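Side-chain contacts in dextranase (Pseudarthrobacter oxydans, PDB 6NZS), which catalyses the endohydrolysis of (1->6)-alpha-D-glucosidic linkages in dextran: residues Ile59-Lys64 / Phe77-Gly82; Gly362-Gln367 / Trp406-Gly411. One frame throughout, in Å; residues are numbered along the deposited sequence.

Interaction 1. Residues Ile59-Lys64 / Phe77-Gly82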
# COMPACT_ATOMS: atom_id res chain seq x y z
N ILE A 59 5.54 -14.53 1.23
CA ILE A 59 6.28 -14.87 0.01
C ILE A 59 5.30 -14.91 -1.15
O ILE A 59 4.09 -15.07 -0.95
CB ILE A 59 7.07 -16.20 0.16
CG1 ILE A 59 6.14 -17.41 0.18
CG2 ILE A 59 7.92 -16.17 1.41
CD1 ILE A 59 6.89 -18.76 0.18
N PRO A 60 5.80 -14.74 -2.38
CA PRO A 60 4.90 -14.63 -3.55
C PRO A 60 4.05 -15.89 -3.71
O PRO A 60 4.56 -17.01 -3.73
CB PRO A 60 5.87 -14.44 -4.72
CG PRO A 60 7.09 -13.81 -4.10
CD PRO A 60 7.20 -14.44 -2.74
N ARG A 61 2.74 -15.68 -3.84
CA ARG A 61 1.75 -16.75 -3.97
C ARG A 61 1.72 -17.67 -2.76
O ARG A 61 1.18 -18.78 -2.84
CB ARG A 61 1.95 -17.60 -5.24
CG ARG A 61 2.20 -16.83 -6.50
CD ARG A 61 1.94 -17.70 -7.73
NE ARG A 61 2.20 -16.96 -8.95
CZ ARG A 61 3.38 -16.92 -9.55
NH1 ARG A 61 4.40 -17.62 -9.07
NH2 ARG A 61 3.54 -16.18 -10.64
N SER A 62 2.32 -17.26 -1.64
CA SER A 62 2.57 -18.18 -0.53
C SER A 62 3.36 -19.41 -0.97
O SER A 62 3.31 -20.45 -0.31
CB SER A 62 1.29 -18.60 0.22
OG SER A 62 1.05 -17.78 1.36
N GLY A 63 4.10 -19.31 -2.07
CA GLY A 63 4.88 -20.43 -2.57
C GLY A 63 4.07 -21.46 -3.32
O GLY A 63 4.62 -22.50 -3.71
N LYS A 64 2.78 -21.20 -3.54
CA LYS A 64 1.93 -22.13 -4.26
C LYS A 64 2.19 -22.04 -5.76
O LYS A 64 2.60 -21.00 -6.28
CB LYS A 64 0.46 -21.83 -3.99
CG LYS A 64 0.05 -22.09 -2.56
CD LYS A 64 -1.41 -21.78 -2.34
CE LYS A 64 -1.61 -20.30 -2.07
NZ LYS A 64 -3.05 -19.95 -1.89
N PHE A 77 7.98 -12.13 -11.48
CA PHE A 77 9.33 -11.70 -11.13
C PHE A 77 9.61 -11.93 -9.65
O PHE A 77 10.67 -12.46 -9.29
CB PHE A 77 9.57 -10.23 -11.46
CG PHE A 77 10.91 -9.73 -10.98
CD1 PHE A 77 12.08 -10.19 -11.57
CD2 PHE A 77 11.01 -8.84 -9.91
CE1 PHE A 77 13.32 -9.77 -11.13
CE2 PHE A 77 12.27 -8.41 -9.47
CZ PHE A 77 13.42 -8.87 -10.08
N SER A 78 8.68 -11.53 -8.79
CA SER A 78 8.93 -11.67 -7.36
C SER A 78 9.15 -13.13 -6.97
O SER A 78 10.06 -13.45 -6.19
CB SER A 78 7.79 -11.06 -6.56
OG SER A 78 6.58 -11.74 -6.78
N SER A 79 8.36 -14.04 -7.54
CA SER A 79 8.54 -15.47 -7.27
C SER A 79 9.88 -15.97 -7.80
O SER A 79 10.63 -16.65 -7.09
CB SER A 79 7.38 -16.24 -7.91
OG SER A 79 7.52 -17.63 -7.70
N GLN A 80 10.21 -15.62 -9.05
CA GLN A 80 11.41 -16.16 -9.68
C GLN A 80 12.69 -15.57 -9.08
O GLN A 80 13.71 -16.26 -9.03
CB GLN A 80 11.33 -15.96 -11.19
CG GLN A 80 10.21 -16.80 -11.80
CD GLN A 80 10.02 -16.55 -13.29
OE1 GLN A 80 10.98 -16.35 -14.02
NE2 GLN A 80 8.77 -16.59 -13.73
N ALA A 81 12.64 -14.33 -8.62
CA ALA A 81 13.79 -13.70 -7.99
C ALA A 81 13.90 -14.03 -6.51
O ALA A 81 14.89 -13.65 -5.87
CB ALA A 81 13.73 -12.18 -8.17
N GLY A 82 12.92 -14.73 -5.94
CA GLY A 82 13.01 -15.07 -4.53
C GLY A 82 12.79 -13.90 -3.60
O GLY A 82 13.39 -13.86 -2.52
O HOH W 1 6.60 -18.17 -5.11
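Backbones meet most closely where Pro60, in a tight run of turns, faces Ser79 on the short helix 76-81, their CA atoms 5.3 Å apart. The pyrrolidine ring of Pro60 leans on the helix: its CG lies 3.4 Å from Ser78 OG and 3.7 Å from the backbone N of Ser79. Ser78 OG, held between its own backbone N and carbonyl carbon (chi1 64°), is hydrogen-bonded to Ala75 O, just before the helix, and Pro60 packs against its flank. Ser79 turns the other way, with OG trans to the backbone N (chi1 179°), and there it meets water 1. That water donates to Pro60 O at 2.7 Å and lies 2.8 Å from Ser79 OG, bridging the loop carbonyl to the helix. Arg61 reaches past on an extended chain, placing NH1 3.5 Å from Ser79 CB, while its NE forms a salt bridge with Asp73 in the intervening loop. Beyond the contact, Gly82 ends the helix in a Schellman motif. The whole is a loop-to-helix closure within the N-terminal Ig-like domain of family 49 glycosyl hydrolases, with proline packed on helix and one water linking the loop carbonyl to it.

Interaction 2. Residues Gly362-Gln367 / Trp406-Gly411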
# COMPACT_ATOMS: atom_id res chain seq x y z
N GLY A 362 2.80 -7.75 1.44
CA GLY A 362 2.74 -8.97 0.64
C GLY A 362 1.81 -8.90 -0.55
O GLY A 362 1.12 -9.88 -0.86
N SER A 363 1.80 -7.77 -1.26
CA SER A 363 0.90 -7.57 -2.40
C SER A 363 1.58 -8.00 -3.70
O SER A 363 1.93 -7.20 -4.57
CB SER A 363 0.44 -6.12 -2.45
OG SER A 363 -0.35 -5.80 -1.31
N TRP A 364 1.77 -9.32 -3.83
CA TRP A 364 2.57 -9.85 -4.93
C TRP A 364 1.81 -9.88 -6.26
O TRP A 364 2.40 -9.61 -7.31
CB TRP A 364 3.06 -11.25 -4.58
CG TRP A 364 3.76 -11.31 -3.26
CD1 TRP A 364 3.28 -11.84 -2.09
CD2 TRP A 364 5.06 -10.80 -2.96
NE1 TRP A 364 4.21 -11.71 -1.09
CE2 TRP A 364 5.32 -11.08 -1.59
CE3 TRP A 364 6.05 -10.16 -3.71
CZ2 TRP A 364 6.51 -10.72 -0.97
CZ3 TRP A 364 7.24 -9.80 -3.09
CH2 TRP A 364 7.46 -10.08 -1.73
N TYR A 365 0.53 -10.24 -6.23
CA TYR A 365 -0.26 -10.36 -7.45
C TYR A 365 -0.59 -8.98 -8.02
O TYR A 365 -0.65 -7.99 -7.28
CB TYR A 365 -1.59 -11.05 -7.14
CG TYR A 365 -1.50 -12.49 -6.70
CD1 TYR A 365 -0.83 -13.45 -7.46
CD2 TYR A 365 -2.10 -12.90 -5.51
CE1 TYR A 365 -0.77 -14.77 -7.05
CE2 TYR A 365 -2.04 -14.22 -5.09
CZ TYR A 365 -1.37 -15.15 -5.86
OH TYR A 365 -1.31 -16.47 -5.44
N TRP A 366 -0.82 -8.92 -9.33
CA TRP A 366 -1.52 -7.78 -9.90
C TRP A 366 -2.88 -7.63 -9.23
O TRP A 366 -3.40 -8.56 -8.59
CB TRP A 366 -1.78 -8.00 -11.39
CG TRP A 366 -0.58 -7.87 -12.26
CD1 TRP A 366 0.54 -7.13 -12.02
CD2 TRP A 366 -0.37 -8.51 -13.53
NE1 TRP A 366 1.43 -7.26 -13.06
CE2 TRP A 366 0.90 -8.11 -14.00
CE3 TRP A 366 -1.12 -9.40 -14.30
CZ2 TRP A 366 1.44 -8.56 -15.21
CZ3 TRP A 366 -0.59 -9.84 -15.52
CH2 TRP A 366 0.68 -9.42 -15.95
N GLN A 367 -3.49 -6.46 -9.41
CA GLN A 367 -4.84 -6.17 -8.93
C GLN A 367 -4.93 -6.19 -7.41
O GLN A 367 -6.02 -6.34 -6.84
CB GLN A 367 -5.90 -7.08 -9.58
CG GLN A 367 -5.76 -7.14 -11.10
CD GLN A 367 -6.88 -7.92 -11.77
OE1 GLN A 367 -6.76 -9.13 -11.99
NE2 GLN A 367 -7.97 -7.24 -12.07
N TRP A 406 5.59 1.07 -0.48
CA TRP A 406 6.52 0.19 -1.19
C TRP A 406 5.77 -0.25 -2.44
O TRP A 406 4.92 -1.15 -2.39
CB TRP A 406 6.93 -1.00 -0.33
CG TRP A 406 8.14 -1.74 -0.85
CD1 TRP A 406 8.38 -2.17 -2.14
CD2 TRP A 406 9.29 -2.11 -0.09
NE1 TRP A 406 9.62 -2.78 -2.20
CE2 TRP A 406 10.19 -2.76 -0.96
CE3 TRP A 406 9.64 -1.96 1.26
CZ2 TRP A 406 11.43 -3.25 -0.53
CZ3 TRP A 406 10.86 -2.44 1.68
CH2 TRP A 406 11.75 -3.07 0.79
N LYS A 407 6.05 0.39 -3.56
CA LYS A 407 5.34 0.10 -4.79
C LYS A 407 6.01 -1.07 -5.49
O LYS A 407 7.24 -1.19 -5.46
CB LYS A 407 5.36 1.37 -5.66
CG LYS A 407 4.83 1.22 -7.07
CD LYS A 407 3.33 1.04 -7.07
CE LYS A 407 2.86 0.49 -8.39
NZ LYS A 407 1.35 0.48 -8.45
N ASN A 408 5.21 -1.96 -6.09
CA ASN A 408 5.78 -3.05 -6.88
C ASN A 408 5.86 -2.62 -8.35
O ASN A 408 6.39 -1.54 -8.63
CB ASN A 408 5.04 -4.37 -6.64
CG ASN A 408 5.36 -4.98 -5.27
OD1 ASN A 408 6.04 -4.36 -4.44
ND2 ASN A 408 4.92 -6.21 -5.05
N GLU A 409 5.33 -3.41 -9.28
CA GLU A 409 5.60 -3.20 -10.70
C GLU A 409 4.49 -2.48 -11.44
O GLU A 409 4.76 -1.65 -12.33
CB GLU A 409 5.79 -4.55 -11.39
CG GLU A 409 7.03 -5.30 -10.94
CD GLU A 409 6.73 -6.41 -9.96
OE1 GLU A 409 5.55 -6.55 -9.55
OE2 GLU A 409 7.67 -7.15 -9.59
N ASN A 410 3.25 -2.79 -11.12
CA ASN A 410 2.12 -2.54 -12.01
C ASN A 410 1.26 -1.41 -11.48
O ASN A 410 0.98 -1.34 -10.28
CB ASN A 410 1.30 -3.82 -12.09
CG ASN A 410 0.11 -3.68 -12.96
OD1 ASN A 410 0.25 -3.51 -14.17
ND2 ASN A 410 -1.08 -3.73 -12.37
N GLY A 411 0.82 -0.53 -12.39
CA GLY A 411 0.01 0.61 -12.03
C GLY A 411 0.85 1.76 -11.48
O GLY A 411 2.05 1.62 -11.23
O HOH W 2 4.97 -8.26 -7.37
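Trp366 brings CD1 and NE1 of its indole up to the side chain of Asn410, CD1 approaching Asn410 CB to 3.4 Å and NE1 following at 3.6 Å from the same CB. The two side chains cross at about a right angle, and the amide plane is inclined 46° to the ring, so the meeting is an oblique van der Waals contact and not a stack. Asn410 CB points toward the tryptophan's segment, and with CG opposite the backbone N (chi1 180°) the amide also lies along the pyrrole ring.

Two residues earlier, Asn408 works by polarity. Its CG is trans to the carbonyl carbon, which carries the amide toward the turn at Ser363, the centre of an inverse gamma turn; ND2 comes within 3.2 Å of Ser363 O. The other end of this amide, OD1, accepts a hydrogen bond from Asn385, and that bond helps fix which way the amide faces. Between the segments sits water 2, 2.9 Å from Trp364 O and 2.8 Å from Glu409 OE1, with a weak, longer bond from Asn408 ND2. More acceptors surround it than it has protons to give, so its donated bonds are probably shared or alternate. Glu409 is anchored on its other oxygen, OE2, by a salt bridge to Arg437.

On the 406-411 side, Lys407 folds back on its own segment: NZ donates to Asn410 O at 2.6 Å, from 38° out of the carbonyl plane, and also bonds Asp388 O and Pro412 O. The ammonium group therefore gathers main-chain carbonyls and pins the bend leaving strand 398-407. Loops after the parallel strands 351-361 and 398-407 thus meet, with Asn385 of strand 382-386 bonded to Asn408, as in the right-handed parallel beta-helix of the pectate-lyase-like clan.

From the N terminus, strand 51-58 runs into interaction 1, where the loop 59-64 meets the helix segment 77-82 and closes a short excursion inside the Ig-like domain. Much later, strand 351-361 leads to 362-367, and interaction 2 joins this loop to 406-411 at the end of strand 398-407, spanning mostly beta structure of the solenoid. The contacts are in series, neither nested nor crossed, yet the centres of interaction 1 and interaction 2 lie about 12 Å apart. Trp364 bridges them: Pro60 CA and Ser78 CB each lie 3.5 Å from its ring, at CG and CE3 respectively. A short closure in the Ig-like domain and a longer one in the solenoid thus share one interdomain seam.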